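PDB 5JOQ: Lmo2184 protein from Listeria monocytogenes serovar 1/2a, which probably binds heme at the cell surface as the lipid-anchored substrate-binding component of an ABC transporter for iron acquisition. Local coordinates for residues V38-A43 with V94-T99; D52-G57 with F137-E142; M79-E84 with A102-G107; T121-M126 with I188-K193; I224-H229 with V260-E265. One frame throughout, in Å; residues are numbered along the deposited sequence. Where two conformers were deposited one is given.

Interaction 1 of 5, residues V38-A43 with V94-T99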
# COMPACT_ATOMS: atom_id res chain seq x y z
N VAL A 38 20.56 3.13 19.90
CA VAL A 38 19.88 2.87 18.63
C VAL A 38 18.41 3.23 18.77
O VAL A 38 17.72 2.74 19.66
CB VAL A 38 20.04 1.40 18.20
CG1 VAL A 38 19.14 1.09 16.99
CG2 VAL A 38 21.49 1.14 17.85
N ALA A 39 17.92 4.13 17.91
CA ALA A 39 16.49 4.43 17.85
C ALA A 39 15.86 3.65 16.70
O ALA A 39 16.33 3.77 15.56
CB ALA A 39 16.25 5.92 17.64
N THR A 40 14.82 2.86 16.98
CA THR A 40 14.25 2.02 15.92
C THR A 40 12.96 2.57 15.30
O THR A 40 12.38 1.90 14.45
CB THR A 40 13.95 0.60 16.42
OG1 THR A 40 12.91 0.67 17.40
CG2 THR A 40 15.19 -0.04 17.05
N THR A 41 12.52 3.77 15.68
CA THR A 41 11.37 4.36 14.99
C THR A 41 11.61 5.84 14.72
O THR A 41 12.42 6.50 15.38
CB THR A 41 10.07 4.22 15.79
OG1 THR A 41 10.04 5.24 16.81
CG2 THR A 41 9.97 2.84 16.46
N VAL A 42 10.85 6.36 13.74
CA VAL A 42 10.95 7.78 13.39
C VAL A 42 10.59 8.64 14.60
O VAL A 42 11.30 9.60 14.94
CB VAL A 42 10.04 8.10 12.19
CG1 VAL A 42 9.99 9.61 11.98
CG2 VAL A 42 10.54 7.40 10.92
N ALA A 43 9.46 8.33 15.27
CA ALA A 43 9.03 9.11 16.43
C ALA A 43 10.12 9.19 17.50
O ALA A 43 10.34 10.26 18.10
CB ALA A 43 7.76 8.52 17.02
N VAL A 94 18.83 -0.04 23.06
CA VAL A 94 18.00 -0.03 21.84
C VAL A 94 16.60 0.42 22.27
O VAL A 94 16.06 -0.12 23.24
CB VAL A 94 17.96 -1.42 21.18
CG1 VAL A 94 17.06 -1.40 19.93
CG2 VAL A 94 19.39 -1.94 20.85
N LEU A 95 16.03 1.41 21.59
CA LEU A 95 14.74 1.99 21.96
C LEU A 95 13.66 1.57 20.96
O LEU A 95 13.79 1.80 19.75
CB LEU A 95 14.80 3.51 22.04
CG LEU A 95 15.82 4.13 23.01
CD1 LEU A 95 15.76 5.63 22.86
CD2 LEU A 95 15.51 3.75 24.48
N SER A 96 12.57 0.99 21.47
CA SER A 96 11.43 0.59 20.64
C SER A 96 10.19 1.04 21.41
O SER A 96 10.28 1.85 22.35
CB SER A 96 11.47 -0.91 20.35
OG SER A 96 10.36 -1.33 19.56
N THR A 97 9.02 0.50 21.05
CA THR A 97 7.77 0.91 21.71
C THR A 97 7.08 -0.29 22.35
O THR A 97 7.24 -1.46 21.93
CB THR A 97 6.79 1.57 20.73
OG1 THR A 97 6.38 0.61 19.73
CG2 THR A 97 7.40 2.84 20.05
N LYS A 98 6.24 0.02 23.34
CA LYS A 98 5.42 -0.99 24.01
C LYS A 98 4.58 -1.77 23.02
O LYS A 98 4.40 -2.99 23.16
CB LYS A 98 4.49 -0.30 25.02
CG LYS A 98 4.24 -1.07 26.30
CD LYS A 98 5.46 -0.95 27.24
CE LYS A 98 5.51 -2.11 28.24
NZ LYS A 98 6.92 -2.43 28.67
N THR A 99 4.01 -1.07 22.02
CA THR A 99 3.11 -1.76 21.10
C THR A 99 3.84 -2.81 20.28
O THR A 99 3.22 -3.80 19.85
CB THR A 99 2.40 -0.71 20.21
OG1 THR A 99 1.52 0.09 21.04
CG2 THR A 99 1.59 -1.40 19.06
O HOH W 1 10.59 -0.65 16.92

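Interaction 2 of 5, residues D52-G57 with F137-E142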
# COMPACT_ATOMS: atom_id res chain seq x y z
N ASP A 52 18.85 16.37 22.21
CA ASP A 52 20.25 16.66 21.89
C ASP A 52 21.15 15.47 22.22
O ASP A 52 22.22 15.61 22.82
CB ASP A 52 20.71 17.92 22.64
CG ASP A 52 22.08 18.43 22.17
OD1 ASP A 52 22.58 18.04 21.08
OD2 ASP A 52 22.67 19.26 22.90
N LEU A 53 20.70 14.27 21.81
CA LEU A 53 21.44 13.04 22.03
C LEU A 53 21.99 12.49 20.72
O LEU A 53 21.26 12.42 19.73
CB LEU A 53 20.53 11.99 22.69
CG LEU A 53 20.30 12.27 24.18
CD1 LEU A 53 19.12 11.47 24.70
CD2 LEU A 53 21.59 11.97 24.98
N PRO A 54 23.25 12.06 20.68
CA PRO A 54 23.75 11.37 19.49
C PRO A 54 23.19 9.95 19.42
O PRO A 54 22.80 9.35 20.43
CB PRO A 54 25.27 11.37 19.69
CG PRO A 54 25.46 11.43 21.15
CD PRO A 54 24.27 12.17 21.74
N LEU A 55 23.15 9.42 18.20
CA LEU A 55 22.69 8.06 17.94
C LEU A 55 23.76 7.29 17.18
O LEU A 55 24.47 7.86 16.34
CB LEU A 55 21.40 8.06 17.12
CG LEU A 55 20.18 8.72 17.78
CD1 LEU A 55 19.03 8.74 16.79
CD2 LEU A 55 19.77 7.95 19.03
N VAL A 56 23.86 5.98 17.45
CA VAL A 56 24.62 5.08 16.59
C VAL A 56 23.73 4.32 15.60
O VAL A 56 24.24 3.80 14.60
CB VAL A 56 25.50 4.09 17.39
CG1 VAL A 56 26.49 4.85 18.28
CG2 VAL A 56 24.65 3.14 18.23
N GLY A 57 22.44 4.29 15.84
CA GLY A 57 21.55 3.65 14.91
C GLY A 57 20.23 4.36 14.74
O GLY A 57 19.67 4.88 15.69
N PHE A 137 19.58 9.56 30.30
CA PHE A 137 20.69 9.97 29.45
C PHE A 137 21.20 11.38 29.74
O PHE A 137 21.82 11.99 28.86
CB PHE A 137 20.28 9.82 27.98
CG PHE A 137 19.98 8.40 27.58
CD1 PHE A 137 21.00 7.44 27.61
CD2 PHE A 137 18.71 8.03 27.14
CE1 PHE A 137 20.75 6.10 27.21
CE2 PHE A 137 18.45 6.71 26.76
CZ PHE A 137 19.49 5.75 26.81
N ASP A 138 20.97 11.90 30.95
CA ASP A 138 21.49 13.20 31.37
C ASP A 138 21.01 14.32 30.45
O ASP A 138 21.80 15.14 29.96
CB ASP A 138 23.02 13.19 31.43
CG ASP A 138 23.59 14.40 32.18
OD1 ASP A 138 22.81 15.21 32.73
OD2 ASP A 138 24.83 14.53 32.24
N ARG A 139 19.70 14.34 30.19
CA ARG A 139 19.09 15.41 29.39
C ARG A 139 17.84 15.91 30.09
O ARG A 139 16.80 16.14 29.46
CB ARG A 139 18.76 14.93 27.97
CG ARG A 139 20.01 14.61 27.11
CD ARG A 139 20.88 15.84 26.88
NE ARG A 139 21.92 15.60 25.87
CZ ARG A 139 23.14 15.11 26.12
NH1 ARG A 139 23.47 14.78 27.37
NH2 ARG A 139 24.02 14.93 25.13
N ILE A 140 17.91 16.07 31.41
CA ILE A 140 16.71 16.40 32.18
C ILE A 140 16.18 17.77 31.76
O ILE A 140 14.97 17.96 31.60
CB ILE A 140 17.03 16.34 33.69
CG1 ILE A 140 17.23 14.88 34.14
CG2 ILE A 140 15.94 17.04 34.54
CD1 ILE A 140 17.75 14.73 35.59
N GLU A 141 17.08 18.75 31.59
CA GLU A 141 16.65 20.08 31.16
C GLU A 141 15.98 20.04 29.78
O GLU A 141 14.91 20.66 29.57
CB GLU A 141 17.86 21.03 31.16
CG GLU A 141 18.63 21.03 32.52
CD GLU A 141 19.87 20.07 32.62
OE1 GLU A 141 19.80 18.86 32.21
OE2 GLU A 141 20.91 20.56 33.14
N GLU A 142 16.56 19.31 28.83
CA GLU A 142 15.97 19.26 27.50
C GLU A 142 14.61 18.56 27.52
O GLU A 142 13.68 18.98 26.81
CB GLU A 142 16.93 18.55 26.53
CG GLU A 142 18.19 19.33 26.19
CD GLU A 142 19.29 19.17 27.23
OE1 GLU A 142 19.08 18.51 28.28
OE2 GLU A 142 20.37 19.72 26.99
O HOH W 2 20.97 20.81 24.53

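Interaction 3 of 5, residues M79-E84 with A102-G107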
# COMPACT_ATOMS: atom_id res chain seq x y z
N MET A 79 9.31 -2.16 12.37
CA MET A 79 8.42 -3.25 12.76
C MET A 79 9.16 -4.58 12.85
O MET A 79 8.53 -5.60 13.14
CB MET A 79 7.25 -3.37 11.75
CG MET A 79 6.38 -2.10 11.61
SD MET A 79 5.57 -1.69 13.17
CE MET A 79 4.54 -0.29 12.68
N GLY A 80 10.47 -4.57 12.59
CA GLY A 80 11.31 -5.74 12.67
C GLY A 80 12.76 -5.38 12.40
O GLY A 80 13.29 -5.64 11.32
N PRO A 81 13.42 -4.72 13.36
CA PRO A 81 14.77 -4.20 13.08
C PRO A 81 15.73 -5.34 12.79
O PRO A 81 15.50 -6.49 13.17
CB PRO A 81 15.14 -3.47 14.38
CG PRO A 81 13.77 -3.07 14.98
CD PRO A 81 12.92 -4.29 14.67
N ASP A 82 16.83 -4.99 12.11
CA ASP A 82 17.87 -5.96 11.70
C ASP A 82 18.83 -6.20 12.86
O ASP A 82 19.73 -5.39 13.12
CB ASP A 82 18.61 -5.43 10.47
CG ASP A 82 19.64 -6.44 9.91
OD1 ASP A 82 20.46 -7.00 10.67
OD2 ASP A 82 19.61 -6.66 8.68
N LEU A 83 18.66 -7.33 13.55
CA LEU A 83 19.44 -7.59 14.76
C LEU A 83 20.93 -7.72 14.48
O LEU A 83 21.76 -7.38 15.33
CB LEU A 83 18.92 -8.84 15.45
CG LEU A 83 17.44 -8.76 15.80
CD1 LEU A 83 16.99 -10.04 16.49
CD2 LEU A 83 17.16 -7.56 16.68
N GLU A 84 21.30 -8.22 13.29
CA GLU A 84 22.72 -8.39 13.01
C GLU A 84 23.41 -7.04 12.86
O GLU A 84 24.51 -6.84 13.40
CB GLU A 84 22.91 -9.28 11.79
CG GLU A 84 22.35 -10.67 12.01
CD GLU A 84 22.71 -11.63 10.89
OE1 GLU A 84 23.61 -11.30 10.09
OE2 GLU A 84 22.09 -12.72 10.83
N ALA A 102 5.76 -7.24 22.21
CA ALA A 102 5.46 -8.64 22.06
C ALA A 102 6.15 -9.21 20.83
O ALA A 102 6.63 -10.32 20.85
CB ALA A 102 3.96 -8.87 22.01
N ASP A 103 6.17 -8.45 19.76
CA ASP A 103 6.84 -8.87 18.56
C ASP A 103 8.37 -8.94 18.62
O ASP A 103 8.96 -9.87 18.12
CB ASP A 103 6.48 -7.95 17.40
CG ASP A 103 5.07 -8.14 16.92
OD1 ASP A 103 4.43 -9.10 17.37
OD2 ASP A 103 4.61 -7.32 16.12
N LEU A 104 8.98 -7.94 19.23
CA LEU A 104 10.44 -7.83 19.24
C LEU A 104 11.26 -8.18 20.46
O LEU A 104 12.47 -8.31 20.34
CB LEU A 104 10.82 -6.39 18.86
CG LEU A 104 10.09 -5.74 17.70
CD1 LEU A 104 10.53 -4.31 17.46
CD2 LEU A 104 10.29 -6.59 16.47
N LYS A 105 10.64 -8.33 21.61
CA LYS A 105 11.40 -8.56 22.80
C LYS A 105 12.29 -9.79 22.77
O LYS A 105 13.44 -9.70 23.15
CB LYS A 105 10.48 -8.65 24.02
CG LYS A 105 11.22 -8.97 25.29
CD LYS A 105 10.45 -8.62 26.54
CE LYS A 105 9.06 -9.21 26.51
NZ LYS A 105 8.35 -8.94 27.78
N SER A 106 11.78 -10.91 22.29
CA SER A 106 12.58 -12.14 22.28
C SER A 106 13.83 -12.00 21.42
O SER A 106 14.92 -12.46 21.80
CB SER A 106 11.76 -13.32 21.77
OG SER A 106 10.61 -13.52 22.56
N GLY A 107 13.68 -11.41 20.23
CA GLY A 107 14.83 -11.24 19.35
C GLY A 107 15.94 -10.44 20.00
O GLY A 107 17.11 -10.83 19.96
O HOH W 3 5.86 -6.54 13.73

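Interaction 4 of 5, residues T121-M126 with I188-K193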
# COMPACT_ATOMS: atom_id res chain seq x y z
N THR A 121 1.17 4.86 23.91
CA THR A 121 -0.26 4.67 23.68
C THR A 121 -1.11 5.87 24.10
O THR A 121 -2.31 5.87 23.82
CB THR A 121 -0.78 3.42 24.41
OG1 THR A 121 -0.49 3.52 25.83
CG2 THR A 121 -0.07 2.15 23.84
N SER A 122 -0.54 6.88 24.76
CA SER A 122 -1.21 8.16 25.01
C SER A 122 -0.17 9.27 24.97
O SER A 122 1.04 9.02 25.06
CB SER A 122 -1.95 8.16 26.38
OG SER A 122 -1.01 8.03 27.46
N ILE A 123 -0.63 10.51 24.87
CA ILE A 123 0.32 11.62 24.97
C ILE A 123 0.96 11.64 26.36
O ILE A 123 2.17 11.83 26.49
CB ILE A 123 -0.36 12.96 24.64
CG1 ILE A 123 -0.84 12.96 23.15
CG2 ILE A 123 0.60 14.17 24.92
CD1 ILE A 123 -1.57 14.27 22.75
N ALA A 124 0.15 11.46 27.41
CA ALA A 124 0.69 11.49 28.78
C ALA A 124 1.75 10.42 28.98
O ALA A 124 2.77 10.66 29.64
CB ALA A 124 -0.44 11.33 29.79
N SER A 125 1.51 9.20 28.47
CA SER A 125 2.52 8.16 28.61
C SER A 125 3.77 8.53 27.85
O SER A 125 4.88 8.35 28.36
CB SER A 125 1.97 6.80 28.14
OG SER A 125 1.06 6.28 29.13
N MET A 126 3.62 9.08 26.63
CA MET A 126 4.81 9.55 25.89
C MET A 126 5.58 10.60 26.70
O MET A 126 6.82 10.58 26.74
CB MET A 126 4.40 10.14 24.52
CG MET A 126 5.60 10.61 23.71
SD MET A 126 5.16 11.36 22.11
CE MET A 126 4.28 12.85 22.67
N ILE A 188 -4.95 7.18 19.10
CA ILE A 188 -5.96 7.97 18.41
C ILE A 188 -7.18 8.16 19.31
O ILE A 188 -7.82 9.21 19.28
CB ILE A 188 -6.38 7.33 17.07
CG1 ILE A 188 -5.18 7.16 16.13
CG2 ILE A 188 -7.53 8.16 16.40
CD1 ILE A 188 -4.59 8.44 15.69
N GLY A 189 -7.52 7.17 20.13
CA GLY A 189 -8.56 7.38 21.15
C GLY A 189 -8.20 8.48 22.14
O GLY A 189 -9.07 9.25 22.59
N ASP A 190 -6.92 8.56 22.53
CA ASP A 190 -6.48 9.63 23.42
C ASP A 190 -6.65 11.01 22.76
O ASP A 190 -7.05 11.97 23.42
CB ASP A 190 -5.02 9.40 23.82
CG ASP A 190 -4.61 10.22 25.01
OD1 ASP A 190 -5.39 10.26 25.99
OD2 ASP A 190 -3.54 10.85 24.98
N LEU A 191 -6.35 11.12 21.46
CA LEU A 191 -6.54 12.41 20.78
C LEU A 191 -8.00 12.83 20.79
O LEU A 191 -8.33 13.99 21.05
CB LEU A 191 -6.03 12.35 19.33
CG LEU A 191 -4.53 12.11 19.16
CD1 LEU A 191 -4.28 11.95 17.65
CD2 LEU A 191 -3.78 13.37 19.63
N VAL A 192 -8.90 11.89 20.47
CA VAL A 192 -10.33 12.19 20.50
C VAL A 192 -10.74 12.66 21.89
O VAL A 192 -11.45 13.67 22.04
CB VAL A 192 -11.15 10.97 20.06
CG1 VAL A 192 -12.64 11.19 20.36
CG2 VAL A 192 -10.96 10.71 18.53
N LYS A 193 -10.30 11.95 22.92
CA LYS A 193 -10.64 12.31 24.30
C LYS A 193 -10.16 13.72 24.63
O LYS A 193 -10.89 14.52 25.22
CB LYS A 193 -10.02 11.30 25.28
CG LYS A 193 -10.35 11.59 26.77
CD LYS A 193 -9.70 10.57 27.74
CE LYS A 193 -8.28 11.00 28.15
NZ LYS A 193 -7.62 10.12 29.20
O HOH W 4 -2.72 11.78 27.32

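Interaction 5 of 5, residues I224-H229 with V260-E265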
# COMPACT_ATOMS: atom_id res chain seq x y z
N ILE A 224 -17.79 9.66 12.51
CA ILE A 224 -16.94 8.47 12.37
C ILE A 224 -15.58 8.93 11.85
O ILE A 224 -15.52 9.72 10.91
CB ILE A 224 -17.56 7.41 11.45
CG1 ILE A 224 -18.92 6.95 12.00
CG2 ILE A 224 -16.56 6.22 11.25
CD1 ILE A 224 -19.72 6.06 11.00
N LEU A 225 -14.51 8.47 12.51
CA LEU A 225 -13.13 8.71 12.11
C LEU A 225 -12.53 7.38 11.68
O LEU A 225 -12.78 6.35 12.32
CB LEU A 225 -12.27 9.28 13.25
CG LEU A 225 -12.79 10.54 13.95
CD1 LEU A 225 -11.79 10.98 15.04
CD2 LEU A 225 -13.03 11.68 12.92
N ARG A 226 -11.73 7.39 10.59
CA ARG A 226 -11.10 6.17 10.09
C ARG A 226 -9.61 6.39 9.93
O ARG A 226 -9.17 7.47 9.53
CB ARG A 226 -11.70 5.74 8.71
CG ARG A 226 -13.21 5.40 8.76
CD ARG A 226 -13.71 4.95 7.32
NE ARG A 226 -13.54 6.05 6.34
CZ ARG A 226 -14.45 6.36 5.43
NH1 ARG A 226 -15.58 5.67 5.36
NH2 ARG A 226 -14.24 7.39 4.60
N ALA A 227 -8.82 5.37 10.25
CA ALA A 227 -7.36 5.42 10.08
C ALA A 227 -6.92 4.15 9.36
O ALA A 227 -7.23 3.04 9.81
CB ALA A 227 -6.64 5.53 11.43
N ALA A 228 -6.17 4.30 8.27
CA ALA A 228 -5.53 3.17 7.60
C ALA A 228 -4.04 3.47 7.60
O ALA A 228 -3.50 3.96 6.61
CB ALA A 228 -6.08 2.98 6.19
N HIS A 229 -3.38 3.20 8.74
CA HIS A 229 -2.00 3.62 8.93
C HIS A 229 -1.09 3.03 7.85
O HIS A 229 -1.11 1.82 7.62
CB HIS A 229 -1.55 3.18 10.32
CG HIS A 229 -2.41 3.73 11.43
ND1 HIS A 229 -2.53 5.07 11.67
CD2 HIS A 229 -3.19 3.11 12.35
CE1 HIS A 229 -3.33 5.27 12.71
NE2 HIS A 229 -3.74 4.09 13.15
N VAL A 260 -18.09 11.55 8.17
CA VAL A 260 -17.10 10.49 8.21
C VAL A 260 -15.80 11.08 7.68
O VAL A 260 -15.79 11.65 6.58
CB VAL A 260 -17.53 9.27 7.37
CG1 VAL A 260 -16.49 8.13 7.53
CG2 VAL A 260 -18.95 8.82 7.74
N TYR A 261 -14.72 10.96 8.45
CA TYR A 261 -13.44 11.55 8.08
C TYR A 261 -12.38 10.47 8.01
O TYR A 261 -12.31 9.61 8.90
CB TYR A 261 -13.00 12.61 9.12
CG TYR A 261 -13.99 13.72 9.24
CD1 TYR A 261 -15.03 13.64 10.15
CD2 TYR A 261 -13.90 14.86 8.44
CE1 TYR A 261 -15.98 14.67 10.27
CE2 TYR A 261 -14.86 15.92 8.55
CZ TYR A 261 -15.90 15.79 9.46
OH TYR A 261 -16.85 16.80 9.59
N ASP A 262 -11.50 10.57 7.03
CA ASP A 262 -10.29 9.76 6.99
C ASP A 262 -9.16 10.55 7.63
O ASP A 262 -8.88 11.68 7.22
CB ASP A 262 -9.95 9.40 5.55
CG ASP A 262 -10.93 8.43 4.99
OD1 ASP A 262 -11.05 7.35 5.61
OD2 ASP A 262 -11.62 8.76 4.00
N LEU A 263 -8.53 9.97 8.63
CA LEU A 263 -7.48 10.68 9.34
C LEU A 263 -6.21 10.63 8.50
O LEU A 263 -5.78 9.55 8.08
CB LEU A 263 -7.23 10.04 10.71
CG LEU A 263 -8.40 10.12 11.69
CD1 LEU A 263 -8.01 9.38 12.98
CD2 LEU A 263 -8.78 11.59 12.03
N ASP A 264 -5.62 11.79 8.25
CA ASP A 264 -4.41 11.82 7.42
C ASP A 264 -3.37 10.87 8.01
O ASP A 264 -2.86 11.12 9.09
CB ASP A 264 -3.83 13.23 7.34
CG ASP A 264 -2.60 13.30 6.46
OD1 ASP A 264 -2.12 12.24 5.95
OD2 ASP A 264 -2.09 14.42 6.28
N GLU A 265 -3.08 9.80 7.31
CA GLU A 265 -2.20 8.76 7.80
C GLU A 265 -0.83 9.33 8.12
O GLU A 265 -0.13 8.86 9.00
CB GLU A 265 -2.14 7.63 6.77
CG GLU A 265 -1.10 6.59 7.02
CD GLU A 265 0.22 6.96 6.42
OE1 GLU A 265 0.24 7.69 5.42
OE2 GLU A 265 1.24 6.53 6.97
O HOH W 5 -6.33 7.02 6.96
O HOH W 6 -0.27 6.23 10.09

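Interaction 1 of 5, residues V38-A43 with V94-T99
V38 and A39 lie beside V94 and L95 as paired parallel strands, and three hydrogen bonds join the two segments. L95 N donates to V38 O at 2.9 Å, and the carbonyl of the same residue, L95 O, accepts from T40 N at 3.1 Å. The same L95 O also accepts the hydroxyl T40 OG1, at 2.8 Å, so one residue grips this acceptor twice. The amide approaches almost in line with the carbonyl, whereas the hydroxyl comes in at a C=O...donor angle of 136°. A chi1 of 66° puts OG1 between the backbone N and carbonyl carbon of T40, which swings it back onto L95 O. Threonine suits this place because one branch can bond while the other packs.

Water extends the polar link: it donates to T40 OG1 at 2.7 Å and is also hydrogen-bonded to S96 OG, just beyond the last residue paired with 37-39.

Among the apolar contacts, T40 CG2 meets V94 CG1 at 3.7 Å, the two side chains crossing at about a right angle. V38 CB lies 4.3 Å from V94 CG2 on one face of the sheet, where compact branched residues fit a buried strand.

Strand 93-97 is the middle one of three parallel strands, with 37-39 and 115-118 as its neighbours. Helix 42-50 packs on A39 and L95, while helix 101-110 lies against V94 and S96.

Interaction 2 of 5, residues D52-G57 with F137-E142
D52 O is held by two nitrogens of one arginine: R139 NE donates to it at 3.1 Å and R139 NH2 at 3.0 Å. This is a side-on grip, with the carbonyl oxygen at the edge of the guanidinium and in its plane. Both donors reach D52 O from the same face of its carbonyl plane, NE from well above it and NH2 with a smaller tilt. The third nitrogen, R139 NH1, bonds back to D138 O at 3.1 Å, which pins the rotation of the group. A bend at chi2 (-63°) turns CD of R139 back from an extended course.

L53 fills the space beside this polar clasp. Its CD2 sits over the centre of one guanidinium face, 3.7 Å from R139 CZ, and the two side chains slide past each other in opposite directions. L53 CD1 lies 3.9 Å from F137 CB, so a branched leucine can serve both neighbours.

Between D52 OD2 and E142 OE2 a water donates to both, spacing two carboxylates that would otherwise tend to repel. The other oxygen, D52 OD1, forms a salt bridge with R68.

D52, with positive phi, closes helix 42-50 in a Schellman motif. The arginine thus meets a carbonyl at a helix C-terminus, where a positive charge is probably favoured, and it does so from the N-cap position of 140-161, the long interlobe helix typical of this family of binding proteins.

Interaction 3 of 5, residues M79-E84 with A102-G107
The ring of P81 is the one ring in this contact, and it meets L104 tip to tip: P81 CD lies 3.7 Å from L104 CD1 and 3.9 Å from L104 CD2. The two methyls of the leucine thus share one ring carbon. The flat carboxylate of D103 is held through water instead, the water donating to D103 OD2 at 2.8 Å and to M79 O at 2.9 Å. D103 OD2 has a second partner in K237 of the second subunit, with which it makes a salt bridge.

L104 CD2 also rests 3.9 Å from M79 O and touches G80 CA. A chi1 of -44° sets CG of L104 anti to its carbonyl carbon, and the side chain leans from the helix toward the backbone of 79-81. Leucine suits this spot because its forked end can lie against a proline and an exposed backbone alike.

Segment 79-84 passes from a weakly bonded strand into helix 83-88, with D82 at the N-cap and its OD1 bonded to I85 N. That helix leads into strand 93-97 and then helix 101-110, a run of alternating helix and strand in the N-terminal lobe. The contact brings the start of the first helix against the second.

Here L83 CD1 sits 3.6 Å from G107 O. G107 has no side chain, which leaves room for the leucine methyl close to its backbone. The helix is kinked nearby, where the amides of S106 and G107 lack bonds to the preceding turn.

Interaction 4 of 5, residues T121-M126 with I188-K193
D190 of helix 187-194 meets I123 and S122 in a polar contact at a helix end, joining the start of helix 123-136 to the C-terminal lobe near the centre of the chain. The bond that carries it runs from I123 N to D190 OD2, 2.9 Å long and fairly straight at 163°. The amide meets OD2 on its anti side, 33° out of the carboxylate plane. D190 CG stands anti to its backbone N (chi1 -164°), which places CG toward the start of helix 123-136. S122 CB packs against the same oxygen at 3.4 Å.

Amides in the first turn of a helix have no carbonyl before them in the helix to bond, so they take other acceptors. S122 is the N-cap, and its OG accepts from S125 N at 3.0 Å in a capping bond. D190 serves I123 N directly and A124 N through a water that donates to OD2 at 2.6 Å. The partial positive charge of this helix end would tend to stabilise the aspartate as an anion.

Beside the polar cluster I123 CD1 meets L191 CD2 at 3.9 Å, the side chains crossing at about a right angle. Helix 276-288 packs on both residues.

Interaction 5 of 5, residues I224-H229 with V260-E265
I224, L225 and R226 pair with V260, Y261 and D262 as parallel strands whose axes come within 4.8 Å at 21°. Bonds from Y261 N to I224 O, from R226 N to Y261 O and from L263 N to R226 O stitch the backbones together. The last of these, at 2.7 Å, is nearly straight. Beyond it a water takes over, accepting from A228 N and donating to L263 O.

On one face R226 and D262 form a two-pronged salt bridge. NE of R226 bonds D262 OD1 at 2.9 Å, and NH2 bonds D262 OD2 at 3.0 Å. Both donors use the syn sides of the carboxylate oxygens, and the two planes are turned 21° from each other. A bend at chi3 of R226 (-62°) places NE for this grip. V260 CG1 sits over the centre of one guanidinium face, 3.4 Å from R226 CZ, so valine provides a compact apolar cover beside I224. R226 NH2 has a second acid, D240, and the arginine makes a cation-pi contact with F243, which would be expected to balance its buried charge.

On the other face, L225 CD2 touches Y261 CB at 3.9 Å. L263, the residue after D262, brings its CG to 4.3 Å from L225 CB. Further on, E265 CG packs against H229 CA at 3.6 Å.

Strand 223-227 also pairs with 168-173 and is joined to 260-262 by a beta-alpha-beta crossover through three helices. Helix 276-288 packs on L225, Y261 and L263, while helix 233-245 packs on A228 and D262.

Interactions 1, 2 and 3 cluster in the N-terminal lobe. Interaction 2 joins interaction 1 through A39 N and G57 O, 2.9 Å apart and probably hydrogen-bonded, and interaction 3 joins it where S96 OG packs 3.6 Å from L104 CD1. Interaction 5 lies in the other lobe, its centre about 24 Å from that of interaction 1. Interaction 4 lies between and touches both, through T121 CG2 at 3.8 Å from T99 OG1 and V192 CG2 at 3.6 Å from L225 CD1. In this family the ligand binds in the cleft between the lobes, where heme would be expected here. Interactions 3 and 5 both border a second subunit, as does T99 of interaction 1.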